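Local structure of translation initiation factor 6 (Methanocaldococcus jannaschii, 1G61) at residues Lys85-Leu88 and Lys89-Leu93; Ala19-Glu23 and Glu24-Leu28. The protein binds the 50S ribosomal subunit and keeps it from joining the 30S subunit to form the 70S initiation complex. All coordinates share one frame; numbering follows the deposited sequence.

Contact 1. Residues Lys85-Leu88 and Lys89-Leu93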
loop_
_atom_site.group_PDB
_atom_site.type_symbol
_atom_site.label_atom_id
_atom_site.label_comp_id
_atom_site.label_asym_id
_atom_site.label_seq_id
_atom_site.Cartn_x
_atom_site.Cartn_y
_atom_site.Cartn_z
ATOM N N LYS A 85 -5.000 -3.690 17.322
ATOM C CA LYS A 85 -3.950 -4.069 18.274
ATOM C C LYS A 85 -4.172 -5.497 18.750
ATOM O O LYS A 85 -3.175 -6.217 18.962
ATOM C CB LYS A 85 -3.928 -3.062 19.448
ATOM C CG LYS A 85 -3.445 -1.673 18.986
ATOM C CD LYS A 85 -3.260 -0.732 20.166
ATOM C CE LYS A 85 -2.524 0.494 19.600
ATOM N NZ LYS A 85 -2.185 1.424 20.696
ATOM N N ASN A 86 -5.413 -5.934 18.918
ATOM C CA ASN A 86 -5.653 -7.316 19.348
ATOM C C ASN A 86 -5.163 -8.288 18.277
ATOM O O ASN A 86 -4.523 -9.311 18.611
ATOM C CB ASN A 86 -7.150 -7.517 19.666
ATOM C CG ASN A 86 -7.413 -8.974 19.994
ATOM O OD1 ASN A 86 -7.939 -9.714 19.144
ATOM N ND2 ASN A 86 -7.062 -9.340 21.191
ATOM N N PHE A 87 -5.434 -8.013 17.012
ATOM C CA PHE A 87 -4.954 -8.856 15.909
ATOM C C PHE A 87 -3.441 -8.921 15.905
ATOM O O PHE A 87 -2.828 -9.989 15.747
ATOM C CB PHE A 87 -5.482 -8.226 14.610
ATOM C CG PHE A 87 -4.766 -8.709 13.347
ATOM C CD1 PHE A 87 -5.062 -9.952 12.795
ATOM C CD2 PHE A 87 -3.799 -7.961 12.718
ATOM C CE1 PHE A 87 -4.411 -10.388 11.646
ATOM C CE2 PHE A 87 -3.130 -8.362 11.566
ATOM C CZ PHE A 87 -3.434 -9.600 11.021
ATOM N N LEU A 88 -2.780 -7.774 16.102
ATOM C CA LEU A 88 -1.294 -7.789 16.138
ATOM C C LEU A 88 -0.834 -8.637 17.315
ATOM O O LEU A 88 0.099 -9.463 17.164
ATOM C CB LEU A 88 -0.772 -6.353 16.201
ATOM C CG LEU A 88 -1.049 -5.522 14.946
ATOM C CD1 LEU A 88 -0.583 -4.074 15.154
ATOM C CD2 LEU A 88 -0.434 -6.080 13.671
ATOM N N LYS A 89 -1.423 -8.482 18.488
ATOM C CA LYS A 89 -0.987 -9.225 19.680
ATOM C C LYS A 89 -1.164 -10.712 19.438
ATOM O O LYS A 89 -0.308 -11.557 19.767
ATOM C CB LYS A 89 -1.715 -8.706 20.927
ATOM C CG LYS A 89 -1.282 -9.393 22.220
ATOM C CD LYS A 89 -2.023 -8.812 23.413
ATOM C CE LYS A 89 -1.236 -9.032 24.692
ATOM N NZ LYS A 89 -1.556 -10.301 25.414
ATOM N N GLU A 90 -2.320 -11.115 18.907
ATOM C CA GLU A 90 -2.629 -12.527 18.634
ATOM C C GLU A 90 -1.619 -13.181 17.715
ATOM O O GLU A 90 -1.395 -14.401 17.772
ATOM C CB GLU A 90 -4.051 -12.688 18.042
ATOM C CG GLU A 90 -5.146 -12.438 19.081
ATOM C CD GLU A 90 -5.371 -13.693 19.915
ATOM O OE1 GLU A 90 -5.612 -14.795 19.345
ATOM O OE2 GLU A 90 -5.305 -13.623 21.180
ATOM N N ASN A 91 -1.003 -12.388 16.832
ATOM C CA ASN A 91 -0.021 -12.867 15.895
ATOM C C ASN A 91 1.405 -12.567 16.317
ATOM O O ASN A 91 2.355 -12.759 15.538
ATOM C CB ASN A 91 -0.347 -12.257 14.507
ATOM C CG ASN A 91 -1.581 -12.921 13.929
ATOM O OD1 ASN A 91 -1.512 -14.096 13.510
ATOM N ND2 ASN A 91 -2.747 -12.279 13.913
ATOM N N ASN A 92 1.567 -12.119 17.559
ATOM C CA ASN A 92 2.906 -11.760 18.073
ATOM C C ASN A 92 3.642 -10.751 17.208
ATOM O O ASN A 92 4.876 -10.840 17.051
ATOM C CB ASN A 92 3.792 -13.017 18.296
ATOM C CG ASN A 92 4.900 -12.681 19.288
ATOM O OD1 ASN A 92 4.768 -11.829 20.169
ATOM N ND2 ASN A 92 6.022 -13.340 19.091
ATOM N N LEU A 93 2.927 -9.763 16.694
ATOM C CA LEU A 93 3.487 -8.729 15.858
ATOM C C LEU A 93 3.645 -7.430 16.642
ATOM O O LEU A 93 2.673 -6.879 17.157
ATOM C CB LEU A 93 2.606 -8.507 14.621
ATOM C CG LEU A 93 2.560 -9.687 13.663
ATOM C CD1 LEU A 93 1.474 -9.505 12.607
ATOM C CD2 LEU A 93 3.898 -9.923 12.967
HETATM O O HOH W 1 -6.575 -11.604 22.475
#

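Contact 2. Residues Ala19-Glu23 and Glu24-Leu28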
loop_
_atom_site.group_PDB
_atom_site.type_symbol
_atom_site.label_atom_id
_atom_site.label_comp_id
_atom_site.label_asym_id
_atom_site.label_seq_id
_atom_site.Cartn_x
_atom_site.Cartn_y
_atom_site.Cartn_z
ATOM N N ALA A 19 -7.547 -1.889 0.512
ATOM C CA ALA A 19 -6.682 -2.809 1.222
ATOM C C ALA A 19 -5.245 -2.370 1.209
ATOM O O ALA A 19 -4.853 -1.593 0.360
ATOM C CB ALA A 19 -6.719 -4.176 0.514
ATOM N N LEU A 20 -4.482 -2.882 2.176
ATOM C CA LEU A 20 -3.031 -2.669 2.152
ATOM C C LEU A 20 -2.382 -3.995 2.562
ATOM O O LEU A 20 -2.994 -4.822 3.290
ATOM C CB LEU A 20 -2.542 -1.525 2.995
ATOM C CG LEU A 20 -2.703 -1.617 4.513
ATOM C CD1 LEU A 20 -1.605 -2.368 5.257
ATOM C CD2 LEU A 20 -2.664 -0.191 5.059
ATOM N N THR A 21 -1.125 -4.186 2.223
ATOM C CA THR A 21 -0.360 -5.334 2.695
ATOM C C THR A 21 1.088 -4.967 3.034
ATOM O O THR A 21 1.656 -4.000 2.509
ATOM C CB THR A 21 -0.358 -6.436 1.598
ATOM O OG1 THR A 21 0.055 -7.694 2.189
ATOM C CG2 THR A 21 0.510 -6.127 0.393
ATOM N N THR A 22 1.649 -5.788 3.911
ATOM C CA THR A 22 3.080 -5.817 4.154
ATOM C C THR A 22 3.540 -7.234 3.788
ATOM O O THR A 22 2.785 -7.999 3.159
ATOM C CB THR A 22 3.428 -5.451 5.598
ATOM O OG1 THR A 22 3.050 -6.517 6.467
ATOM C CG2 THR A 22 2.687 -4.189 5.994
ATOM N N GLU A 23 4.779 -7.583 4.169
ATOM C CA GLU A 23 5.211 -8.983 4.060
ATOM C C GLU A 23 4.444 -9.862 5.048
ATOM O O GLU A 23 4.376 -11.079 4.787
ATOM C CB GLU A 23 6.706 -9.168 4.322
ATOM C CG GLU A 23 7.599 -8.380 3.363
ATOM C CD GLU A 23 7.511 -8.919 1.957
ATOM O OE1 GLU A 23 7.501 -10.159 1.758
ATOM O OE2 GLU A 23 7.464 -8.111 1.003
ATOM N N GLU A 24 3.895 -9.314 6.124
ATOM C CA GLU A 24 3.336 -10.150 7.202
ATOM C C GLU A 24 1.839 -10.051 7.345
ATOM O O GLU A 24 1.182 -11.056 7.709
ATOM C CB GLU A 24 4.014 -9.833 8.543
ATOM C CG GLU A 24 5.517 -10.113 8.546
ATOM C CD GLU A 24 6.499 -9.092 7.993
ATOM O OE1 GLU A 24 6.217 -7.842 7.840
ATOM O OE2 GLU A 24 7.678 -9.494 7.674
ATOM N N ILE A 25 1.262 -8.880 7.070
ATOM C CA ILE A 25 -0.185 -8.700 7.303
ATOM C C ILE A 25 -0.845 -8.068 6.093
ATOM O O ILE A 25 -0.208 -7.368 5.322
ATOM C CB ILE A 25 -0.470 -7.796 8.529
ATOM C CG1 ILE A 25 -0.088 -6.312 8.367
ATOM C CG2 ILE A 25 0.125 -8.441 9.782
ATOM C CD1 ILE A 25 -0.452 -5.441 9.565
ATOM N N THR A 26 -2.137 -8.279 5.942
ATOM C CA THR A 26 -2.965 -7.615 4.985
ATOM C C THR A 26 -4.236 -7.130 5.656
ATOM O O THR A 26 -4.834 -7.913 6.382
ATOM C CB THR A 26 -3.340 -8.575 3.827
ATOM O OG1 THR A 26 -2.119 -9.136 3.282
ATOM C CG2 THR A 26 -4.104 -7.805 2.770
ATOM N N LEU A 27 -4.579 -5.867 5.445
ATOM C CA LEU A 27 -5.817 -5.300 5.987
ATOM C C LEU A 27 -6.826 -5.228 4.858
ATOM O O LEU A 27 -6.480 -4.731 3.776
ATOM C CB LEU A 27 -5.601 -3.916 6.609
ATOM C CG LEU A 27 -4.486 -3.782 7.660
ATOM C CD1 LEU A 27 -4.634 -2.450 8.381
ATOM C CD2 LEU A 27 -4.476 -4.854 8.706
ATOM N N LEU A 28 -8.040 -5.721 5.129
ATOM C CA LEU A 28 -9.051 -5.904 4.111
ATOM C C LEU A 28 -10.393 -5.357 4.555
ATOM O O LEU A 28 -10.653 -5.229 5.763
ATOM C CB LEU A 28 -9.244 -7.406 3.786
ATOM C CG LEU A 28 -8.032 -8.118 3.158
ATOM C CD1 LEU A 28 -8.211 -9.614 3.156
ATOM C CD2 LEU A 28 -7.802 -7.567 1.740
HETATM O O HOH W 2 3.800 -5.754 8.994
HETATM O O HOH W 3 6.763 -6.030 5.729
#

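Contact 1. Residues Lys85-Leu88 and Lys89-Leu93
Leu88 and Leu93 meet at the C-terminal end of helix 78-90, which a Schellman motif closes with Asn92 as the C-prime residue. The positive phi of Asn92 (54°) turns the chain back, so that Leu93 N reaches Leu88 O at 2.9 Å in a nearly straight bond and Asn92 N bonds to Lys89 O at 3.0 Å. Before the cap, ordinary helical bonds run from Lys89 N to Lys85 O and from Glu90 N to Asn86 O. With them comes the apolar contact usual for this motif, made here by two leucines: their side chains cross at about a right angle, with Leu88 CD2 4.0 Å from Leu93 CB, while Leu88 also touches Val97 of the following strand in the beta-alpha-beta unit. Through water, Asn86 and Glu90 are joined on the outer face; their side chains lie alongside with the amide and carboxylate planes nearly parallel, and one water accepts from Asn86 ND2 (2.6 Å) and donates to Glu90 OE2 (2.7 Å). The bend of the Glu90 chain at chi2 (-82°) swings its carboxylate to that meeting point. Asn91 supplies the last polar grip. Its N and ND2 approach Phe87 O from opposite faces of the carbonyl plane, the ND2 bond being 2.9 Å long, and the same ND2 sits over one face of the Phe87 ring, 3.4 Å from CE1.

Contact 2. Residues Ala19-Glu23 and Glu24-Leu28
The carboxylate of Glu24 folds back over Glu23, whose CB lies against one face of it, 3.7 Å from Glu24 CD. Its OE1 receives a proton from a water that also accepts from Glu23 N, and this water approaches from the same side of the carboxylate plane as that CB. The carboxylate of Glu23 leads away, to Ser204. Between the two glutamates and the strands, Thr22 OG1 accepts from Glu24 N at 2.9 Å, as in an ST turn, and from Ile25 N at 3.0 Å, with a second water 2.7 Å from the same OG1. Its chi1 of 72°, with the hydroxyl between backbone N and carbonyl carbon, aims it into the turn. A valine in its place would probably leave both turn amides without their acceptor and the turn freer to shift. Thr22 N closes the loop on Ile25 O at 2.8 Å. Farther along, Leu20 and Leu27 form the hydrogen-bonded pair, their side chains side by side with CD1 of Leu20 4.0 Å from CG of Leu27. Thr21 and Thr26 are the non-hydrogen-bonded pair on the other face; their OG1 atoms lie 2.8 Å apart, and Thr26 OG1 is also hydrogen-bonded to Thr46. Together these bonds make a tight antiparallel beta hairpin with a two-residue turn, Glu23-Glu24, joined through strand 25-28 to the parallel strand 47-50.

How the contacts relate
Contact 2 closes before contact 1 opens along the chain, and their centres stand about 13 Å apart on the same side of the molecule's centre. The hairpin 19-28 is buried near the middle, whereas the centre of contact 1 lies about 20 Å from the centre of the chain, at the surface. They meet at Ile25: its CG2 packs 3.3 Å from Leu93 CD1 and 3.7 Å from Phe87 CE2. Phe87 also rests on Lys47 and Leu49 of strand 47-50, the parallel neighbour of strand 25-28. The capped end of helix 78-90 thus packs against the sheet of strands 20-21, 25-28 and 47-50, joining outer helix to inner strands within the alpha-beta fold of this ribosome-binding factor.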